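Mandelate racemase/muconate lactonizing enzyme/Enolase superfamily (Rhodobacter sphaeroides, PDB 2HZG) belongs to the mandelate racemase/muconate lactonizing enzyme branch of the enolase superfamily, pairing a capping domain with a metal-binding beta/alpha barrel. Local coordinates at residues 105-110 / 284-289; 223-228 / 249-254. One frame throughout, in Å; residues are numbered along the deposited sequence.

Interaction 1: residues 105-110 / 284-289; sequences GIEMAL and LGPAKR
E107 on helix 99-118 reaches the first turn of helix 284-297 and bonds to two of its backbone N-H groups. Its CB points toward that helix, with CG anti to the backbone N (chi1 -166°). The chain then bends at chi2, and CD lies 3.4 Å from L284 N. OE1 accepts from L284 N at 2.8 Å, met from above the carboxylate plane. OE2 accepts from G285 N at 2.9 Å, on its syn side but tilted from the plane. OE2 also accepts a hydrogen bond from W111 NE1 of its own helix and has P286 CD nearby. Beside this polar grip there is a small apolar touch. M108 CB meets the tip of L284 at CD1, 3.7 Å away. A314 of helix 309-316 and C278 of helix 278-281 also pack on both M108 and L284. The two segments cross at nearly a right angle, with axes 10.0 Å apart. E107 spans the gap between them. This joins the N-terminal capping domain to the barrel domain. The carboxylate takes two N-H groups at the N-terminal end of a helix. The helix dipole there would probably favour the charged form of this buried acid.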
loop_
_atom_site.group_PDB
_atom_site.type_symbol
_atom_site.label_atom_id
_atom_site.label_comp_id
_atom_site.label_asym_id
_atom_site.label_seq_id
_atom_site.Cartn_x
_atom_site.Cartn_y
_atom_site.Cartn_z
ATOM N N GLY A 105 7.966 7.002 10.618
ATOM C CA GLY A 105 8.778 8.074 11.203
ATOM C C GLY A 105 8.316 8.434 12.615
ATOM O O GLY A 105 9.136 8.698 13.485
ATOM N N ILE A 106 6.996 8.424 12.827
ATOM C CA ILE A 106 6.404 8.705 14.145
ATOM C C ILE A 106 6.806 7.641 15.146
ATOM O O ILE A 106 7.266 7.959 16.227
ATOM C CB ILE A 106 4.859 8.787 14.070
ATOM C CG1 ILE A 106 4.446 10.023 13.269
ATOM C CG2 ILE A 106 4.197 8.774 15.504
ATOM C CD1 ILE A 106 3.043 9.970 12.737
ATOM N N GLU A 107 6.647 6.381 14.761
ATOM C CA GLU A 107 6.906 5.247 15.631
ATOM C C GLU A 107 8.392 5.196 16.054
ATOM O O GLU A 107 8.703 5.022 17.233
ATOM C CB GLU A 107 6.436 3.955 14.931
ATOM C CG GLU A 107 6.319 2.695 15.819
ATOM C CD GLU A 107 7.644 1.931 15.935
ATOM O OE1 GLU A 107 8.735 2.442 15.510
ATOM O OE2 GLU A 107 7.600 0.794 16.431
ATOM N N MET A 108 9.309 5.357 15.102
ATOM C CA MET A 108 10.717 5.369 15.468
ATOM C C MET A 108 11.076 6.573 16.359
ATOM O O MET A 108 11.929 6.432 17.234
ATOM C CB MET A 108 11.647 5.246 14.243
ATOM C CG MET A 108 11.823 6.483 13.418
ATOM S SD MET A 108 13.046 6.295 12.085
ATOM C CE MET A 108 12.245 4.989 11.139
ATOM N N ALA A 109 10.407 7.722 16.154
ATOM C CA ALA A 109 10.601 8.909 17.010
ATOM C C ALA A 109 10.154 8.647 18.446
ATOM O O ALA A 109 10.705 9.225 19.380
ATOM C CB ALA A 109 9.856 10.142 16.435
ATOM N N LEU A 110 9.158 7.772 18.614
ATOM C CA LEU A 110 8.713 7.330 19.940
ATOM C C LEU A 110 9.757 6.493 20.669
ATOM O O LEU A 110 9.988 6.695 21.869
ATOM C CB LEU A 110 7.371 6.566 19.861
ATOM C CG LEU A 110 6.201 7.336 19.252
ATOM C CD1 LEU A 110 4.912 6.519 19.419
ATOM C CD2 LEU A 110 6.104 8.707 19.916
ATOM N N LEU A 284 10.196 0.508 14.193
ATOM C CA LEU A 284 11.040 -0.532 14.793
ATOM C C LEU A 284 10.241 -1.769 15.170
ATOM O O LEU A 284 10.736 -2.885 15.043
ATOM C CB LEU A 284 11.767 0.010 16.034
ATOM C CG LEU A 284 13.085 0.811 15.842
ATOM C CD1 LEU A 284 13.058 1.811 14.704
ATOM C CD2 LEU A 284 13.572 1.469 17.145
ATOM N N GLY A 285 9.026 -1.554 15.664
ATOM C CA GLY A 285 8.164 -2.656 16.087
ATOM C C GLY A 285 7.961 -3.717 15.019
ATOM O O GLY A 285 8.294 -4.882 15.247
ATOM N N PRO A 286 7.347 -3.341 13.874
ATOM C CA PRO A 286 7.126 -4.313 12.784
ATOM C C PRO A 286 8.433 -4.909 12.275
ATOM O O PRO A 286 8.478 -6.093 11.976
ATOM C CB PRO A 286 6.443 -3.478 11.693
ATOM C CG PRO A 286 5.786 -2.369 12.463
ATOM C CD PRO A 286 6.755 -2.032 13.550
ATOM N N ALA A 287 9.489 -4.092 12.205
ATOM C CA ALA A 287 10.788 -4.568 11.770
ATOM C C ALA A 287 11.358 -5.647 12.697
ATOM O O ALA A 287 11.856 -6.662 12.236
ATOM C CB ALA A 287 11.748 -3.386 11.661
ATOM N N LYS A 288 11.285 -5.411 14.010
ATOM C CA LYS A 288 11.679 -6.395 15.009
ATOM C C LYS A 288 10.813 -7.665 14.900
ATOM O O LYS A 288 11.304 -8.787 15.057
ATOM C CB LYS A 288 11.545 -5.770 16.412
ATOM C CG LYS A 288 11.797 -6.710 17.575
ATOM C CD LYS A 288 13.240 -7.210 17.650
ATOM C CE LYS A 288 13.516 -7.904 19.022
ATOM N NZ LYS A 288 12.477 -8.940 19.327
ATOM N N ARG A 289 9.527 -7.472 14.642
ATOM C CA ARG A 289 8.627 -8.597 14.411
ATOM C C ARG A 289 9.121 -9.428 13.210
ATOM O O ARG A 289 9.171 -10.648 13.294
ATOM C CB ARG A 289 7.197 -8.096 14.214
ATOM C CG ARG A 289 6.167 -9.180 14.259
ATOM C CD ARG A 289 4.789 -8.614 14.048
ATOM N NE ARG A 289 3.821 -9.700 13.863
ATOM C CZ ARG A 289 2.603 -9.531 13.376
ATOM N NH1 ARG A 289 2.195 -8.312 13.015
ATOM N NH2 ARG A 289 1.809 -10.583 13.246
#

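Interaction 2: residues 223-228 / 249-254; sequences VLWLEE and RIAGGE. With NA (sodium ion), chain C.
W225, L226 and E227 pair in register with R249, I250 and A251 as neighbouring parallel strands of the C-terminal beta/alpha barrel. Helix 235-242 links them in a beta-alpha-beta unit. Four backbone hydrogen bonds join the segments: R249 N to L224 O, L226 N to R249 O, A251 N to L226 O and E228 N to A251 O. The L226 N to R249 O bond is the shortest, at 2.7 Å.

Apolar contacts lie on both faces of the sheet. A251 CB sits over the five-membered ring of W225 in a CH-pi contact, 3.8 Å from the ring centroid. On the other face, L226 CB meets I250 CD1 at 4.2 Å.

Polar groups gather at the strands' C-terminal ends. E227 OE2 and E254 OE2 bind the sodium ion at 2.3 and 2.2 Å; D199 and three waters also bind it. These two carboxylates are turned 64° apart. E228 instead stacks its carboxylate nearly parallel to that of E254. K165 and R280 form salt bridges with E227 OE1 and E254 OE1, and Q202 bonds to E228 OE1. The stacked like charges lie close, E228 OE2 to E254 OE1 3.7 Å; the sodium ion and R280 probably offset the repulsion. Water 2 contacts both E228 OE2 and E254 OE1. E227 OE1 also accepts W225 NE1 at 3.0 Å through its anti lone pair.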
loop_
_atom_site.group_PDB
_atom_site.type_symbol
_atom_site.label_atom_id
_atom_site.label_comp_id
_atom_site.label_asym_id
_atom_site.label_seq_id
_atom_site.Cartn_x
_atom_site.Cartn_y
_atom_site.Cartn_z
ATOM N N VAL A 223 28.282 -13.113 -7.671
ATOM C CA VAL A 223 27.335 -12.268 -6.927
ATOM C C VAL A 223 26.613 -13.043 -5.806
ATOM O O VAL A 223 26.110 -14.165 -6.004
ATOM C CB VAL A 223 26.346 -11.556 -7.886
ATOM C CG1 VAL A 223 25.299 -10.725 -7.114
ATOM C CG2 VAL A 223 27.110 -10.655 -8.860
ATOM N N LEU A 224 26.591 -12.444 -4.622
ATOM C CA LEU A 224 25.968 -13.059 -3.448
ATOM C C LEU A 224 24.430 -13.110 -3.540
ATOM O O LEU A 224 23.820 -14.144 -3.269
ATOM C CB LEU A 224 26.411 -12.325 -2.169
ATOM C CG LEU A 224 25.803 -12.750 -0.821
ATOM C CD1 LEU A 224 26.234 -14.169 -0.447
ATOM C CD2 LEU A 224 26.157 -11.743 0.296
ATOM N N TRP A 225 23.809 -11.979 -3.887
ATOM C CA TRP A 225 22.373 -11.946 -3.991
ATOM C C TRP A 225 21.918 -11.011 -5.090
ATOM O O TRP A 225 22.640 -10.085 -5.504
ATOM C CB TRP A 225 21.684 -11.616 -2.639
ATOM C CG TRP A 225 21.695 -10.136 -2.199
ATOM C CD1 TRP A 225 21.208 -9.046 -2.892
ATOM C CD2 TRP A 225 22.172 -9.622 -0.942
ATOM N NE1 TRP A 225 21.378 -7.888 -2.138
ATOM C CE2 TRP A 225 21.960 -8.224 -0.943
ATOM C CE3 TRP A 225 22.759 -10.216 0.185
ATOM C CZ2 TRP A 225 22.329 -7.411 0.138
ATOM C CZ3 TRP A 225 23.114 -9.416 1.249
ATOM C CH2 TRP A 225 22.891 -8.024 1.221
ATOM N N LEU A 226 20.711 -11.292 -5.560
ATOM C CA LEU A 226 20.016 -10.489 -6.540
ATOM C C LEU A 226 18.802 -9.952 -5.827
ATOM O O LEU A 226 17.941 -10.709 -5.397
ATOM C CB LEU A 226 19.605 -11.354 -7.739
ATOM C CG LEU A 226 18.692 -10.666 -8.759
ATOM C CD1 LEU A 226 19.415 -9.476 -9.422
ATOM C CD2 LEU A 226 18.176 -11.705 -9.784
ATOM N N GLU A 227 18.741 -8.631 -5.707
ATOM C CA GLU A 227 17.764 -7.950 -4.864
ATOM C C GLU A 227 16.622 -7.361 -5.695
ATOM O O GLU A 227 16.846 -6.800 -6.771
ATOM C CB GLU A 227 18.496 -6.874 -4.056
ATOM C CG GLU A 227 17.637 -5.960 -3.215
ATOM C CD GLU A 227 18.471 -5.060 -2.320
ATOM O OE1 GLU A 227 19.616 -5.422 -1.968
ATOM O OE2 GLU A 227 17.952 -3.995 -1.930
ATOM N N GLU A 228 15.396 -7.538 -5.204
ATOM C CA GLU A 228 14.195 -6.982 -5.844
ATOM C C GLU A 228 14.096 -7.271 -7.346
ATOM O O GLU A 228 13.956 -6.331 -8.136
ATOM C CB GLU A 228 14.116 -5.458 -5.615
ATOM C CG GLU A 228 13.778 -5.060 -4.176
ATOM C CD GLU A 228 12.784 -3.903 -4.124
ATOM O OE1 GLU A 228 11.594 -4.155 -3.734
ATOM O OE2 GLU A 228 13.181 -2.761 -4.518
ATOM N N ARG A 249 21.627 -15.854 -4.605
ATOM C CA ARG A 249 20.375 -15.963 -3.870
ATOM C C ARG A 249 19.490 -14.763 -4.144
ATOM O O ARG A 249 19.966 -13.753 -4.659
ATOM C CB ARG A 249 20.676 -16.153 -2.380
ATOM C CG ARG A 249 21.365 -17.508 -2.149
ATOM C CD ARG A 249 22.030 -17.564 -0.800
ATOM N NE ARG A 249 21.042 -17.713 0.267
ATOM C CZ ARG A 249 21.329 -17.696 1.565
ATOM N NH1 ARG A 249 22.583 -17.512 1.973
ATOM N NH2 ARG A 249 20.352 -17.849 2.454
ATOM N N ILE A 250 18.199 -14.884 -3.839
ATOM C CA ILE A 250 17.267 -13.782 -4.074
ATOM C C ILE A 250 17.066 -13.016 -2.761
ATOM O O ILE A 250 17.008 -13.611 -1.683
ATOM C CB ILE A 250 15.900 -14.262 -4.691
ATOM C CG1 ILE A 250 16.113 -15.176 -5.921
ATOM C CG2 ILE A 250 14.991 -13.067 -5.045
ATOM C CD1 ILE A 250 17.124 -14.686 -6.968
ATOM N N ALA A 251 17.018 -11.698 -2.866
ATOM C CA ALA A 251 16.802 -10.843 -1.700
ATOM C C ALA A 251 15.680 -9.878 -1.986
ATOM O O ALA A 251 15.437 -9.518 -3.138
ATOM C CB ALA A 251 18.090 -10.070 -1.342
ATOM N N GLY A 252 14.986 -9.455 -0.935
ATOM C CA GLY A 252 14.004 -8.385 -1.080
ATOM C C GLY A 252 13.341 -8.073 0.242
ATOM O O GLY A 252 13.750 -8.592 1.288
ATOM N N GLY A 253 12.292 -7.251 0.179
ATOM C CA GLY A 253 11.531 -6.869 1.355
ATOM C C GLY A 253 11.541 -5.388 1.664
ATOM O O GLY A 253 10.761 -4.931 2.502
ATOM N N GLU A 254 12.410 -4.618 1.004
ATOM C CA GLU A 254 12.484 -3.188 1.316
ATOM C C GLU A 254 11.176 -2.441 1.027
ATOM O O GLU A 254 10.917 -1.370 1.596
ATOM C CB GLU A 254 13.606 -2.529 0.538
ATOM C CG GLU A 254 13.221 -2.232 -0.902
ATOM C CD GLU A 254 14.329 -1.517 -1.601
ATOM O OE1 GLU A 254 14.150 -0.337 -1.944
ATOM O OE2 GLU A 254 15.398 -2.143 -1.766
HETATM NA NA NA C . 17.322 -1.882 -2.723
HETATM O O HOH W 1 10.439 -5.538 -1.606
HETATM O O HOH W 2 11.890 -0.351 -4.037
HETATM O O HOH W 3 15.537 -2.264 -4.905
HETATM O O HOH W 4 16.441 0.407 -2.939
HETATM O O HOH W 5 19.191 -0.608 -1.507
#

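The centres of the two interactions are 23 Å apart, and their nearest atoms are about 9 Å apart. Along the chain, both segments of interaction 2 fall between the two segments of interaction 1. Interaction 1 starts on helix 99-118 of the N-terminal domain and ends on helix 284-297 of the barrel domain. Interaction 2 lies wholly within the barrel, on adjacent strands of its eight-stranded parallel sheet. Strand 273-276, next to 249-252, precedes helix 284-297 in the chain and thus leads from one contact to the other. Interaction 1 joins the domains, while interaction 2 forms part of the barrel wall and supplies E227 and E254, two of the three protein residues of the sodium site.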